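Local coordinates for protein 2-methyl-aconitate isomerase (Shewanella oneidensis, PDB 5K87) that catalyses the isomerization of 2-methyl-aconitate between its trans and cis forms in the 2-methylcitrate cycle that degrades propionate, at residues 350-355 with 361-366; 325-330 with 380-385. The protein carries 1 engineered substitution. One frame throughout, in Å; residues are numbered along the deposited sequence.

How the contacts relate
Contact 2 closes a long loop of the chain, and contact 1 lies inside it. The order is helix 324-334, the hairpin of strands 352-357 and 360-371, then strand 374-391. The centres of the two contacts are about 8 Å apart. Strands 360-371 and 374-391 follow each other and pair side by side, so the two contacts share this antiparallel strand pair. They also touch directly: G365 O and I381 N, 2.7 Å apart, probably form a hydrogen bond, and V364 CG2 packs against the backbone oxygens of I381 and A327. Helix 324-334 thus meets both the hairpin and the strand beside it. The substrate-binding residues N111 and G324 lie near this shared core.

Contact 1: 350-355 with 361-366; sequences KEAVRF and TLRVGA
F355 and L362 project together from two antiparallel strands. L362 CB comes in over the ring face of F355, a CH-pi contact with CB 4.1 Å from the ring centroid. F355 CG sits between its own backbone N and carbonyl carbon (chi1 62°), which swings the ring over the neighbouring strand. There L362 O also lies over a ring face, while V364 CG1 meets the ring at its edge. V353 and V364 run alongside each other on the same side of the sheet, touching through CG2 and CG1 at 4.0 Å.

The other side carries A352, R354 and R363. The R354 chain bends at chi3 (-74°) and reaches across to T361. R354 NH1 gives a hydrogen bond to T361 OG1 at 2.9 Å, tilted somewhat out of the guanidinium plane. R363 CB lies over one face of that guanidinium, toward its rim, 3.7 Å from R354 NH2. The two arginine side chains run crosswise, and their charged ends stay apart. R363 is extended from CG to NE, and A352 CB lies over its guanidinium, toward the rim.

Between the two faces, V353 N bonds V364 O and V364 N bonds V353 O, both at 2.9 Å. F355 and L362 exchange another pair of backbone hydrogen bonds. The bond from A366 N to E351 O is weak. Nearby, a water donates to K350 O and accepts weakly from A366 N.

The arrangement is a beta hairpin of strands 352-357 and 360-371. The L362 side chain is about 6 Å from that of substrate-binding N111, so the apolar side lies close to the substrate site. Helix 324-334 packs there, with A327 against F355 and L362. Strand 308-314 lies beside 352-357, and strand 374-391 pairs with 360-371.

Contact 2: 325-330 with 380-385; sequences TAAVAI and AIMSRS
V328 and M382 form the middle of an apolar contact between helix 324-334 and strand 374-391. Their side chains meet nearly perpendicular. The methyl CE of M382 does the touching on the strand side. It lies 3.7 Å from V328 CG2 and 3.6 Å from A327 CB, so one methyl group meets two successive helix residues. M382 CG lies between the backbone N and the carbonyl carbon (chi1 67°), and a further bend at chi3 (74°) carries CE to the helix. The other branch of V328 turns to A380: V328 CG1 and A380 CB are 4.0 Å apart. All four residues are buried. F183 of strand 179-184 adds a further apolar surface against V328 and M382.

No hydrogen bond joins the two segments. R384 NE bonds the backbone S383 O at 2.9 Å, with an N-H...O angle of 168° and the oxygen in the guanidinium plane. R384 NH2 hydrogen-bonds N111 OD1, of a substrate-binding residue. Together the two bonds probably fix the rotation of the guanidinium and may help to position N111. T325 OG1 hydrogen-bonds the bound malonate, which probably comes from the crystallisation liquor.

The axes of the two short segments pass 8.6 Å apart. In the diaminopimelate epimerase fold, each of two similar domains wraps beta strands round a central helix. Helix 324-334, which touches strands 179-184, 225-230 and 360-371, is consistent with that helix in one domain. Its N-terminal end is at the substrate site, with substrate-binding G324 just after M323, the inferred proton donor/acceptor.

Contact 1: 350-355 with 361-366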
# COMPACT_ATOMS: atom_id res chain seq x y z
N LYS A 350 13.14 -5.00 -35.61
CA LYS A 350 11.93 -5.33 -34.86
C LYS A 350 11.10 -4.09 -34.59
O LYS A 350 11.52 -3.22 -33.83
CB LYS A 350 12.28 -5.98 -33.52
CG LYS A 350 12.91 -7.33 -33.64
CD LYS A 350 13.20 -7.94 -32.30
CE LYS A 350 13.89 -9.27 -32.49
NZ LYS A 350 13.05 -10.19 -33.31
N GLU A 351 9.92 -4.02 -35.18
CA GLU A 351 9.08 -2.84 -34.99
C GLU A 351 8.31 -2.86 -33.67
O GLU A 351 7.77 -1.84 -33.26
CB GLU A 351 8.14 -2.61 -36.18
CG GLU A 351 7.16 -3.72 -36.46
CD GLU A 351 6.41 -3.49 -37.76
OE1 GLU A 351 6.87 -2.66 -38.57
OE2 GLU A 351 5.36 -4.13 -37.97
N ALA A 352 8.27 -4.02 -33.02
CA ALA A 352 7.62 -4.13 -31.72
C ALA A 352 8.07 -5.41 -31.06
O ALA A 352 8.53 -6.34 -31.74
CB ALA A 352 6.10 -4.13 -31.87
N VAL A 353 7.94 -5.46 -29.74
CA VAL A 353 8.09 -6.70 -29.00
C VAL A 353 7.04 -6.78 -27.92
O VAL A 353 6.62 -5.76 -27.36
CB VAL A 353 9.49 -6.86 -28.33
CG1 VAL A 353 10.56 -7.18 -29.36
CG2 VAL A 353 9.84 -5.63 -27.48
N ARG A 354 6.61 -8.00 -27.63
CA ARG A 354 5.83 -8.27 -26.44
C ARG A 354 6.77 -8.97 -25.48
O ARG A 354 7.33 -10.02 -25.81
CB ARG A 354 4.63 -9.16 -26.75
CG ARG A 354 3.72 -9.37 -25.55
CD ARG A 354 2.46 -10.15 -25.91
NE ARG A 354 1.51 -9.34 -26.67
CZ ARG A 354 0.68 -8.46 -26.13
NH1 ARG A 354 0.68 -8.27 -24.81
NH2 ARG A 354 -0.16 -7.77 -26.89
N PHE A 355 6.95 -8.40 -24.30
CA PHE A 355 7.83 -9.03 -23.33
C PHE A 355 7.05 -9.52 -22.12
O PHE A 355 5.99 -8.99 -21.78
CB PHE A 355 8.99 -8.10 -22.93
CG PHE A 355 8.55 -6.83 -22.25
CD1 PHE A 355 8.37 -6.78 -20.87
CD2 PHE A 355 8.32 -5.68 -22.99
CE1 PHE A 355 7.97 -5.59 -20.25
CE2 PHE A 355 7.93 -4.50 -22.37
CZ PHE A 355 7.75 -4.45 -21.00
N THR A 361 2.27 -9.80 -19.62
CA THR A 361 2.98 -9.32 -20.80
C THR A 361 2.68 -7.86 -21.10
O THR A 361 1.69 -7.31 -20.62
CB THR A 361 2.68 -10.18 -22.04
OG1 THR A 361 1.37 -9.88 -22.52
CG2 THR A 361 2.77 -11.66 -21.71
N LEU A 362 3.54 -7.25 -21.90
CA LEU A 362 3.37 -5.86 -22.32
C LEU A 362 3.96 -5.74 -23.72
O LEU A 362 5.10 -6.14 -23.96
CB LEU A 362 4.09 -4.92 -21.34
CG LEU A 362 3.81 -3.41 -21.36
CD1 LEU A 362 4.26 -2.81 -20.04
CD2 LEU A 362 4.48 -2.70 -22.52
N ARG A 363 3.17 -5.20 -24.65
CA ARG A 363 3.63 -4.96 -26.01
C ARG A 363 4.04 -3.50 -26.17
O ARG A 363 3.28 -2.58 -25.85
CB ARG A 363 2.53 -5.28 -27.02
CG ARG A 363 2.96 -5.13 -28.46
CD ARG A 363 1.80 -5.33 -29.42
NE ARG A 363 2.23 -5.40 -30.82
CZ ARG A 363 2.41 -4.34 -31.60
NH1 ARG A 363 2.80 -4.50 -32.86
NH2 ARG A 363 2.19 -3.12 -31.13
N VAL A 364 5.24 -3.28 -26.69
CA VAL A 364 5.74 -1.95 -26.95
C VAL A 364 6.30 -1.92 -28.37
O VAL A 364 6.99 -2.86 -28.79
CB VAL A 364 6.82 -1.53 -25.91
CG1 VAL A 364 7.93 -2.58 -25.80
CG2 VAL A 364 7.38 -0.16 -26.25
N GLY A 365 5.96 -0.89 -29.12
CA GLY A 365 6.49 -0.73 -30.47
C GLY A 365 7.46 0.42 -30.51
O GLY A 365 7.22 1.45 -29.89
N ALA A 366 8.57 0.26 -31.21
CA ALA A 366 9.52 1.36 -31.39
C ALA A 366 9.96 1.42 -32.84
O ALA A 366 10.39 0.41 -33.41
CB ALA A 366 10.72 1.20 -30.48
O HOH W 1 11.86 -0.50 -35.58
O HOH W 2 10.51 -2.56 -30.95

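Contact 2: 325-330 with 380-385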
# COMPACT_ATOMS: atom_id res chain seq x y z
N THR A 325 8.62 3.68 -18.31
CA THR A 325 9.88 4.18 -18.87
C THR A 325 10.79 3.04 -19.31
O THR A 325 11.39 3.10 -20.40
CB THR A 325 10.63 5.04 -17.86
OG1 THR A 325 10.75 4.29 -16.65
CG2 THR A 325 9.89 6.35 -17.60
N ALA A 326 10.90 2.01 -18.48
CA ALA A 326 11.72 0.86 -18.82
C ALA A 326 11.12 0.13 -20.02
O ALA A 326 11.87 -0.42 -20.83
CB ALA A 326 11.85 -0.06 -17.64
N ALA A 327 9.80 0.12 -20.15
CA ALA A 327 9.16 -0.48 -21.31
C ALA A 327 9.59 0.24 -22.60
O ALA A 327 9.81 -0.40 -23.62
CB ALA A 327 7.64 -0.50 -21.16
N VAL A 328 9.70 1.56 -22.54
CA VAL A 328 10.23 2.33 -23.66
C VAL A 328 11.68 1.92 -23.95
O VAL A 328 12.05 1.74 -25.11
CB VAL A 328 10.14 3.83 -23.40
CG1 VAL A 328 10.93 4.61 -24.46
CG2 VAL A 328 8.68 4.27 -23.36
N ALA A 329 12.50 1.77 -22.91
CA ALA A 329 13.88 1.35 -23.10
C ALA A 329 13.95 -0.04 -23.74
O ALA A 329 14.81 -0.30 -24.59
CB ALA A 329 14.64 1.38 -21.78
N ILE A 330 13.06 -0.95 -23.32
CA ILE A 330 13.00 -2.30 -23.87
C ILE A 330 12.64 -2.26 -25.35
O ILE A 330 13.31 -2.88 -26.18
CB ILE A 330 11.98 -3.18 -23.11
CG1 ILE A 330 12.47 -3.44 -21.69
CG2 ILE A 330 11.76 -4.51 -23.84
CD1 ILE A 330 11.37 -3.91 -20.75
N ALA A 380 8.24 5.57 -29.49
CA ALA A 380 7.88 4.29 -28.90
C ALA A 380 6.44 4.38 -28.44
O ALA A 380 6.01 5.41 -27.91
CB ALA A 380 8.79 3.96 -27.75
N ILE A 381 5.68 3.31 -28.64
CA ILE A 381 4.25 3.34 -28.35
C ILE A 381 3.82 2.16 -27.50
O ILE A 381 4.41 1.07 -27.58
CB ILE A 381 3.41 3.37 -29.64
CG1 ILE A 381 3.49 2.03 -30.37
CG2 ILE A 381 3.85 4.50 -30.56
CD1 ILE A 381 2.51 1.91 -31.51
N MET A 382 2.82 2.38 -26.65
CA MET A 382 2.21 1.31 -25.90
C MET A 382 0.82 1.77 -25.49
O MET A 382 0.50 2.95 -25.57
CB MET A 382 3.05 0.95 -24.67
CG MET A 382 3.08 2.06 -23.63
SD MET A 382 4.15 1.75 -22.21
CE MET A 382 5.75 1.99 -22.97
N SER A 383 -0.00 0.84 -25.04
CA SER A 383 -1.31 1.17 -24.50
C SER A 383 -1.34 0.97 -23.01
O SER A 383 -0.79 -0.01 -22.48
CB SER A 383 -2.38 0.33 -25.17
OG SER A 383 -2.52 0.71 -26.52
N ARG A 384 -1.99 1.90 -22.32
CA ARG A 384 -2.21 1.80 -20.89
C ARG A 384 -3.69 2.12 -20.64
O ARG A 384 -4.51 1.98 -21.56
CB ARG A 384 -1.25 2.75 -20.15
CG ARG A 384 0.25 2.49 -20.40
CD ARG A 384 0.85 1.42 -19.48
NE ARG A 384 0.57 0.05 -19.90
CZ ARG A 384 0.96 -1.02 -19.22
NH1 ARG A 384 0.69 -2.23 -19.67
NH2 ARG A 384 1.60 -0.88 -18.07
N SER A 385 -4.04 2.48 -19.41
CA SER A 385 -5.39 2.91 -19.05
C SER A 385 -5.22 3.70 -17.77
O SER A 385 -4.13 3.68 -17.16
CB SER A 385 -6.31 1.72 -18.82
OG SER A 385 -5.95 0.97 -17.67